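Local coordinates for surface presentation of antigens protein SpaO (Salmonella typhimurium, PDB 4YX7) that serves in a secretory pathway that presents at the bacterial surface the determinants needed for Salmonella entry into mammalian cells, here as a fragment of a FliN/MopA/SpaO family protein, at residues 50-54 / 64-68. Residues are numbered along the deposited sequence; the frame is centred on the assembly and turned at random.
Sequences KLGHF and ETLDI
Leu51 meets the chain that runs back past it through both its backbone and its side chain, and the pairing illustrates how antiparallel pairing can persist after the regular strand has ended. Its carbonyl O accepts a nearly straight hydrogen bond from Asp67 N (2.8 Å, 171° at the hydrogen), the donor tilted 28° from the carbonyl plane. Leu51 CB and CD1 lie against the CD2 methyl of Leu66; the nearest pair is CB to CD2, at 3.6 Å. Although Leu66 CB sets out away from the strand, its chain end turns back, and this leucine also packs on the backbone of another protein's chain.

Gly52 offers a bare CA, which Thr65 CB approaches to 3.5 Å, a separation that leaves no room for a side chain on this side. With Thr65 CG2 anti to its own N (OG1 takes the site beside N), that methyl reaches Leu51 O at 3.4 Å.

His53 O then accepts a hydrogen bond from Glu64 N (2.9 Å), nearly in line with the carbonyl. Glu64 CG rests against the same oxygen, while its OE2 hydrogen-bonds to Asn55 ND2, farther along strand 49-57. Phe54 turns away to meet Phe14 edge-to-face.

Two main-chain bonds thus set the alignment beyond strand 60-63, while Leu51-Leu66 and Thr65-Gly52 packing fills in between and beside them: the hold is both polar and apolar.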
loop_
_atom_site.group_PDB
_atom_site.type_symbol
_atom_site.label_atom_id
_atom_site.label_comp_id
_atom_site.label_asym_id
_atom_site.label_seq_id
_atom_site.Cartn_x
_atom_site.Cartn_y
_atom_site.Cartn_z
ATOM N N LYS A 50 20.925 -18.562 1.141
ATOM C CA LYS A 50 19.478 -18.465 1.216
ATOM C C LYS A 50 18.951 -19.551 2.132
ATOM O O LYS A 50 19.146 -20.731 1.870
ATOM C CB LYS A 50 18.831 -18.579 -0.163
ATOM C CG LYS A 50 17.315 -18.552 -0.106
ATOM C CD LYS A 50 16.693 -18.454 -1.486
ATOM C CE LYS A 50 16.939 -19.696 -2.327
ATOM N NZ LYS A 50 16.444 -19.515 -3.727
ATOM N N LEU A 51 18.277 -19.151 3.204
ATOM C CA LEU A 51 17.819 -20.091 4.218
ATOM C C LEU A 51 16.420 -20.655 3.928
ATOM O O LEU A 51 16.135 -21.810 4.242
ATOM C CB LEU A 51 17.844 -19.419 5.592
ATOM C CG LEU A 51 19.151 -18.746 6.017
ATOM C CD1 LEU A 51 19.004 -18.138 7.390
ATOM C CD2 LEU A 51 20.306 -19.736 6.002
ATOM N N GLY A 52 15.560 -19.841 3.323
ATOM C CA GLY A 52 14.184 -20.233 3.036
ATOM C C GLY A 52 13.299 -19.076 2.586
ATOM O O GLY A 52 13.804 -17.985 2.363
ATOM N N HIS A 53 11.992 -19.318 2.439
ATOM C CA HIS A 53 11.033 -18.270 2.063
ATOM C C HIS A 53 10.283 -17.736 3.280
ATOM O O HIS A 53 10.089 -18.450 4.259
ATOM C CB HIS A 53 9.995 -18.781 1.045
ATOM C CG HIS A 53 10.573 -19.535 -0.111
ATOM N ND1 HIS A 53 10.240 -20.850 -0.385
ATOM C CD2 HIS A 53 11.448 -19.166 -1.077
ATOM C CE1 HIS A 53 10.891 -21.254 -1.456
ATOM N NE2 HIS A 53 11.635 -20.251 -1.900
ATOM N N PHE A 54 9.844 -16.485 3.214
ATOM C CA PHE A 54 8.923 -15.970 4.219
ATOM C C PHE A 54 7.668 -15.424 3.548
ATOM O O PHE A 54 7.526 -15.468 2.323
ATOM C CB PHE A 54 9.587 -14.893 5.086
ATOM C CG PHE A 54 9.999 -13.656 4.335
ATOM C CD1 PHE A 54 11.257 -13.560 3.773
ATOM C CD2 PHE A 54 9.137 -12.581 4.213
ATOM C CE1 PHE A 54 11.638 -12.431 3.089
ATOM C CE2 PHE A 54 9.514 -11.437 3.522
ATOM C CZ PHE A 54 10.770 -11.360 2.964
ATOM N N GLU A 64 8.908 -19.765 6.576
ATOM C CA GLU A 64 8.539 -21.152 6.312
ATOM C C GLU A 64 9.672 -22.140 6.581
ATOM O O GLU A 64 9.554 -23.018 7.428
ATOM C CB GLU A 64 8.094 -21.323 4.860
ATOM C CG GLU A 64 7.242 -20.209 4.307
ATOM C CD GLU A 64 6.736 -20.515 2.914
ATOM O OE1 GLU A 64 6.774 -21.698 2.520
ATOM O OE2 GLU A 64 6.322 -19.569 2.208
ATOM N N THR A 65 10.767 -22.000 5.842
ATOM C CA THR A 65 11.806 -23.026 5.827
ATOM C C THR A 65 12.813 -22.881 6.968
ATOM O O THR A 65 12.703 -23.555 7.996
ATOM C CB THR A 65 12.577 -23.014 4.485
ATOM O OG1 THR A 65 11.659 -23.196 3.403
ATOM C CG2 THR A 65 13.624 -24.131 4.447
ATOM N N LEU A 66 13.772 -21.975 6.780
ATOM C CA LEU A 66 15.008 -21.933 7.562
ATOM C C LEU A 66 15.702 -23.286 7.540
ATOM O O LEU A 66 15.616 -24.063 8.490
ATOM C CB LEU A 66 14.753 -21.477 9.001
ATOM C CG LEU A 66 14.571 -19.964 9.140
ATOM C CD1 LEU A 66 14.581 -19.544 10.582
ATOM C CD2 LEU A 66 15.651 -19.223 8.387
ATOM N N ASP A 67 16.364 -23.558 6.419
ATOM C CA ASP A 67 17.320 -24.656 6.299
ATOM C C ASP A 67 18.722 -24.132 6.628
ATOM O O ASP A 67 19.278 -23.322 5.879
ATOM C CB ASP A 67 17.269 -25.250 4.890
ATOM C CG ASP A 67 18.333 -26.294 4.660
ATOM O OD1 ASP A 67 18.594 -27.094 5.583
ATOM O OD2 ASP A 67 18.910 -26.314 3.550
ATOM N N ILE A 68 19.291 -24.582 7.745
ATOM C CA ILE A 68 20.514 -23.971 8.279
ATOM C C ILE A 68 21.811 -24.818 8.196
ATOM O O ILE A 68 22.863 -24.406 8.703
ATOM C CB ILE A 68 20.302 -23.570 9.754
#